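Local structure of VapB family protein (Caulobacter crescentus, 5K8J) at the interface of chains A and C and the interface of chains A and B. The protein acts as the antitoxin of the VapBC1 toxin-antitoxin pair, inhibiting its partner ribonuclease toxin and binding DNA. Residues are numbered along the deposited sequence; one frame, centred on the assembly and turned at random. Chains: chain A/B, VapB family protein; chain C, Ribonuclease VapC.

Contact 1: the interface of chains A and C. Residues chain A 74-75, 78; chain C 6-8, 11, 40, 94-95, 98.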
loop_
_atom_site.group_PDB
_atom_site.type_symbol
_atom_site.label_atom_id
_atom_site.label_comp_id
_atom_site.label_asym_id
_atom_site.label_seq_id
_atom_site.Cartn_x
_atom_site.Cartn_y
_atom_site.Cartn_z
ATOM N N ARG A 74 -13.260 -27.583 -16.920
ATOM C CA ARG A 74 -12.297 -26.500 -16.745
ATOM C C ARG A 74 -10.863 -27.030 -16.795
ATOM O O ARG A 74 -10.576 -28.112 -16.279
ATOM C CB ARG A 74 -12.566 -25.813 -15.411
ATOM C CG ARG A 74 -11.601 -24.712 -15.082
ATOM C CD ARG A 74 -11.856 -24.222 -13.704
ATOM N NE ARG A 74 -11.031 -23.078 -13.345
ATOM C CZ ARG A 74 -10.782 -22.721 -12.092
ATOM N NH1 ARG A 74 -11.281 -23.424 -11.094
ATOM N NH2 ARG A 74 -10.049 -21.677 -11.827
ATOM N N ASP A 75 -9.908 -26.176 -17.149
ATOM C CA ASP A 75 -8.493 -26.436 -16.811
ATOM C C ASP A 75 -7.997 -25.386 -15.799
ATOM O O ASP A 75 -7.738 -24.254 -16.201
ATOM C CB ASP A 75 -7.620 -26.399 -18.081
ATOM C CG ASP A 75 -8.415 -26.609 -19.401
ATOM O OD1 ASP A 75 -8.805 -27.762 -19.719
ATOM O OD2 ASP A 75 -8.584 -25.624 -20.168
ATOM N N LEU A 78 -2.890 -23.810 -15.102
ATOM C CA LEU A 78 -2.545 -22.927 -16.204
ATOM C C LEU A 78 -1.150 -22.325 -16.068
ATOM O O LEU A 78 -0.559 -21.912 -17.082
ATOM C CB LEU A 78 -3.570 -21.800 -16.295
ATOM C CG LEU A 78 -5.003 -22.235 -16.595
ATOM C CD1 LEU A 78 -5.897 -20.991 -16.691
ATOM C CD2 LEU A 78 -5.037 -23.038 -17.877
ATOM N N ASP C 6 -16.445 -19.072 -7.698
ATOM C CA ASP C 6 -15.294 -19.713 -8.326
ATOM C C ASP C 6 -15.575 -19.929 -9.811
ATOM O O ASP C 6 -16.721 -19.987 -10.263
ATOM C CB ASP C 6 -14.972 -21.041 -7.639
ATOM C CG ASP C 6 -13.520 -21.530 -7.897
ATOM O OD1 ASP C 6 -12.727 -20.821 -8.589
ATOM O OD2 ASP C 6 -13.201 -22.630 -7.369
ATOM N N THR C 7 -14.506 -20.081 -10.579
ATOM C CA THR C 7 -14.692 -20.209 -12.031
ATOM C C THR C 7 -15.626 -21.359 -12.396
ATOM O O THR C 7 -16.450 -21.232 -13.316
ATOM C CB THR C 7 -13.340 -20.396 -12.703
ATOM O OG1 THR C 7 -12.541 -19.250 -12.416
ATOM C CG2 THR C 7 -13.493 -20.575 -14.200
ATOM N N ASN C 8 -15.472 -22.512 -11.733
ATOM C CA ASN C 8 -16.275 -23.688 -12.071
ATOM C C ASN C 8 -17.748 -23.368 -11.920
ATOM O O ASN C 8 -18.576 -23.777 -12.739
ATOM C CB ASN C 8 -15.899 -24.855 -11.158
ATOM C CG ASN C 8 -15.769 -24.408 -9.645
ATOM O OD1 ASN C 8 -16.435 -23.472 -9.221
ATOM N ND2 ASN C 8 -14.917 -25.069 -8.868
ATOM N N ILE C 11 -18.763 -21.250 -14.840
ATOM C CA ILE C 11 -18.895 -22.107 -16.024
ATOM C C ILE C 11 -20.243 -22.827 -16.030
ATOM O O ILE C 11 -20.915 -22.923 -17.071
ATOM C CB ILE C 11 -17.719 -23.105 -16.114
ATOM C CG1 ILE C 11 -16.452 -22.401 -16.545
ATOM C CG2 ILE C 11 -18.034 -24.260 -17.118
ATOM C CD1 ILE C 11 -15.206 -23.236 -16.419
ATOM N N GLU C 40 -10.854 -17.117 -18.096
ATOM C CA GLU C 40 -11.112 -18.532 -18.302
ATOM C C GLU C 40 -12.397 -18.744 -19.085
ATOM O O GLU C 40 -12.433 -19.589 -19.993
ATOM C CB GLU C 40 -11.143 -19.253 -16.956
ATOM C CG GLU C 40 -9.842 -19.195 -16.183
ATOM C CD GLU C 40 -9.935 -20.068 -14.937
ATOM O OE1 GLU C 40 -9.820 -21.308 -15.113
ATOM O OE2 GLU C 40 -10.231 -19.525 -13.825
ATOM N N VAL C 94 -4.120 -20.014 -9.742
ATOM C CA VAL C 94 -5.372 -19.339 -10.124
ATOM C C VAL C 94 -6.355 -19.334 -8.958
ATOM O O VAL C 94 -6.955 -18.299 -8.639
ATOM C CB VAL C 94 -6.005 -20.007 -11.358
ATOM C CG1 VAL C 94 -7.416 -19.458 -11.565
ATOM C CG2 VAL C 94 -5.163 -19.731 -12.587
ATOM N N ASP C 95 -6.532 -20.495 -8.330
ATOM C CA ASP C 95 -7.347 -20.638 -7.121
ATOM C C ASP C 95 -7.021 -19.545 -6.113
ATOM O O ASP C 95 -7.904 -18.868 -5.555
ATOM C CB ASP C 95 -7.056 -21.988 -6.431
ATOM C CG ASP C 95 -7.703 -23.200 -7.077
ATOM O OD1 ASP C 95 -8.652 -23.068 -7.869
ATOM O OD2 ASP C 95 -7.275 -24.337 -6.682
ATOM N N ILE C 98 -7.944 -15.885 -7.155
ATOM C CA ILE C 98 -9.351 -15.539 -6.989
ATOM C C ILE C 98 -9.704 -15.433 -5.503
ATOM O O ILE C 98 -10.407 -14.502 -5.069
ATOM C CB ILE C 98 -10.237 -16.545 -7.740
ATOM C CG1 ILE C 98 -9.849 -16.558 -9.229
ATOM C CG2 ILE C 98 -11.716 -16.146 -7.547
ATOM C CD1 ILE C 98 -10.566 -17.585 -10.046
HETATM O O HOH W 1 -10.097 -21.190 -9.107
HETATM O O HOH W 2 -9.132 -22.513 -17.418
#

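Contact 2: the interface of chains A and B. Residues chain A 8-10, 25-26, 29; chain B 39-41, 46.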
loop_
_atom_site.group_PDB
_atom_site.type_symbol
_atom_site.label_atom_id
_atom_site.label_comp_id
_atom_site.label_asym_id
_atom_site.label_seq_id
_atom_site.Cartn_x
_atom_site.Cartn_y
_atom_site.Cartn_z
ATOM N N ALA A 8 -7.844 1.234 -6.741
ATOM C CA ALA A 8 -7.285 2.143 -5.757
ATOM C C ALA A 8 -7.920 1.883 -4.399
ATOM O O ALA A 8 -8.973 1.249 -4.286
ATOM C CB ALA A 8 -7.486 3.606 -6.178
ATOM N N ARG A 9 -7.261 2.395 -3.369
ATOM C CA ARG A 9 -7.645 2.177 -1.986
ATOM C C ARG A 9 -7.574 3.515 -1.269
ATOM O O ARG A 9 -6.689 4.327 -1.554
ATOM C CB ARG A 9 -6.709 1.155 -1.332
ATOM C CG ARG A 9 -7.257 0.450 -0.116
ATOM C CD ARG A 9 -6.257 -0.598 0.339
ATOM N NE ARG A 9 -6.244 -0.746 1.794
ATOM C CZ ARG A 9 -6.420 -1.888 2.457
ATOM N NH1 ARG A 9 -6.385 -1.883 3.787
ATOM N NH2 ARG A 9 -6.614 -3.032 1.809
ATOM N N ALA A 10 -8.509 3.755 -0.356
ATOM C CA ALA A 10 -8.550 5.010 0.376
ATOM C C ALA A 10 -9.033 4.751 1.796
ATOM O O ALA A 10 -9.483 3.664 2.138
ATOM C CB ALA A 10 -9.460 6.029 -0.319
ATOM N N LEU A 25 -16.171 9.854 -2.087
ATOM C CA LEU A 25 -15.479 8.939 -2.984
ATOM C C LEU A 25 -14.336 9.663 -3.680
ATOM O O LEU A 25 -14.584 10.513 -4.553
ATOM C CB LEU A 25 -16.442 8.355 -4.013
ATOM C CG LEU A 25 -17.629 7.586 -3.428
ATOM C CD1 LEU A 25 -18.397 6.899 -4.561
ATOM C CD2 LEU A 25 -17.154 6.549 -2.381
ATOM N N PRO A 26 -13.084 9.373 -3.344
ATOM C CA PRO A 26 -11.981 10.009 -4.066
ATOM C C PRO A 26 -12.074 9.754 -5.562
ATOM O O PRO A 26 -12.631 8.754 -6.020
ATOM C CB PRO A 26 -10.727 9.362 -3.457
ATOM C CG PRO A 26 -11.148 8.913 -2.095
ATOM C CD PRO A 26 -12.605 8.516 -2.245
ATOM N N LEU A 29 -11.611 6.375 -7.128
ATOM C CA LEU A 29 -12.568 5.341 -6.762
ATOM C C LEU A 29 -13.976 5.674 -7.239
ATOM O O LEU A 29 -14.859 4.817 -7.150
ATOM C CB LEU A 29 -12.593 5.149 -5.229
ATOM C CG LEU A 29 -11.369 4.563 -4.509
ATOM C CD1 LEU A 29 -10.217 5.558 -4.351
ATOM C CD2 LEU A 29 -11.787 4.073 -3.158
ATOM N N LEU B 39 -11.834 2.001 1.946
ATOM C CA LEU B 39 -12.499 1.903 0.656
ATOM C C LEU B 39 -11.549 1.232 -0.316
ATOM O O LEU B 39 -10.379 1.616 -0.406
ATOM C CB LEU B 39 -12.891 3.293 0.132
ATOM C CG LEU B 39 -13.954 4.098 0.863
ATOM C CD1 LEU B 39 -13.402 4.697 2.139
ATOM C CD2 LEU B 39 -14.449 5.189 -0.061
ATOM N N ILE B 40 -12.027 0.208 -1.022
ATOM C CA ILE B 40 -11.229 -0.456 -2.046
ATOM C C ILE B 40 -12.095 -0.641 -3.293
ATOM O O ILE B 40 -13.144 -1.292 -3.236
ATOM C CB ILE B 40 -10.673 -1.811 -1.581
ATOM C CG1 ILE B 40 -9.884 -2.444 -2.726
ATOM C CG2 ILE B 40 -11.770 -2.703 -1.034
ATOM C CD1 ILE B 40 -9.226 -3.732 -2.376
ATOM N N ARG B 41 -11.643 -0.101 -4.409
ATOM C CA ARG B 41 -12.328 -0.239 -5.689
ATOM C C ARG B 41 -11.467 -1.105 -6.590
ATOM O O ARG B 41 -10.275 -0.834 -6.753
ATOM C CB ARG B 41 -12.566 1.131 -6.325
ATOM C CG ARG B 41 -13.038 1.109 -7.775
ATOM C CD ARG B 41 -14.486 1.346 -7.924
ATOM N NE ARG B 41 -14.898 1.171 -9.319
ATOM C CZ ARG B 41 -15.281 2.129 -10.148
ATOM N NH1 ARG B 41 -15.611 1.801 -11.393
ATOM N NH2 ARG B 41 -15.376 3.399 -9.750
ATOM N N LEU B 46 -16.795 -1.451 -5.646
ATOM C CA LEU B 46 -16.283 -0.661 -4.538
ATOM C C LEU B 46 -16.737 -1.334 -3.244
ATOM O O LEU B 46 -17.930 -1.549 -3.043
ATOM C CB LEU B 46 -16.819 0.761 -4.597
ATOM C CG LEU B 46 -16.562 1.672 -3.395
ATOM C CD1 LEU B 46 -15.086 1.819 -3.139
ATOM C CD2 LEU B 46 -17.222 3.003 -3.635
#

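Contact 1: the interface of chains A and C
With CG anti to the backbone N (chi1 177°) and the chain extended from CG to NE, A:Arg74 reaches into the PIN-domain toxin as far as C:Glu40, whose own chain runs extended beyond CG to bring its carboxylate up from helix 35-45. NE and one NH of the guanidinium clasp that carboxylate along its edge, each with its own oxygen. NE of A:Arg74 lies 2.8 Å from OE1 of C:Glu40 and points at it almost straight, in the guanidinium plane. NH2 of A:Arg74 reaches OE2 of C:Glu40 at 2.9 Å on its syn lone pair, but more bent (139° at H), the acid oxygen lying 28° out of the guanidinium plane. OE2 of C:Glu40 takes a further bond from the hydroxyl OG1 of C:Thr7 at 2.7 Å, coming from above the carboxylate plane, which should fix the rotation of the acid. CB of C:Thr7 lies over the centre of one guanidinium face, 3.5 Å from CZ of A:Arg74. Lower down, CD1 of C:Ile11 packs crosswise against CB of A:Arg74 at 3.8 Å. At the guanidinium edge, water 1 sits 2.8 Å from NH2 of A:Arg74 and also contacts OD1 of C:Asp6 and OD1 of C:Asp95. A longer salt bridge joins NH1 of A:Arg74 to OD1 of C:Asp6 at 3.9 Å. Both aspartates are predicted magnesium ligands, so the antitoxin arginine occupies the toxin's acidic active site, a placement that fits inhibition of the ribonuclease.

Contact 2: the interface of chains A and B
B:Leu39 and A:Leu29, which bury the most surface in this patch (57 and 55 Å²), meet where strand 36-42 of chain B runs antiparallel to strand 7-13 of chain A. CD2 of A:Leu29 presses on CB of B:Leu39 at 3.6 Å, the two side chains lying nearly perpendicular. In A:Leu29, CG is anti to the carbonyl carbon and a chi2 of 76° directs the CD2 branch toward the partner strand. The other end of B:Leu39 is also engaged: its CD2 lies 3.8 Å from CD2 of A:Leu25. That same A:Leu25 methyl meets CD2 of B:Leu46, the third most buried residue, while CD1 of B:Leu46 turns to CD2 of A:Leu29 at 4.0 Å. Each of the two branches of B:Leu46 thus meets a different leucine of chain A, giving an apolar cluster on one side of the paired strands.

Backbone bonds join the strands. N of A:Ala10 bonds to O of B:Leu39 at 2.8 Å, and the amide of B:Leu39 returns a bond to A:Ala10 O. A:Ala8 and B:Arg41 pair likewise through both their amides and carbonyls, so the two strands form continuous sheet across the chains. The interface is two-fold symmetric; sequence and fold suggest an AbrB-type DNA-binding domain, whose dimer interleaves beta strands from both chains. Beyond the strands, the bent chain of B:Arg41 runs antiparallel alongside A:Leu29, and its guanidinium NH2 donates to A:Leu29 O at 3.0 Å, approaching from 65° above the carbonyl plane.

About 27 Å separates the centres of the C-alpha atoms of contact 1 and contact 2, and no residue belongs to both. Chain A supplies one side of each: strands 7-13 and 21-25 and a nearby loop build contact 2, with strands 37-42 and 45-50 serving its symmetric twin, whereas contact 1 uses a loop segment beyond helix 55-64. The antitoxin therefore pairs with its own copy through its N-terminal part, inferred to face DNA, and reaches the toxin with its C-terminal part. The deposited assembly holds four copies of each protein. DNA binding modulates toxin inhibition, a link that presumably involves both ends of the antitoxin.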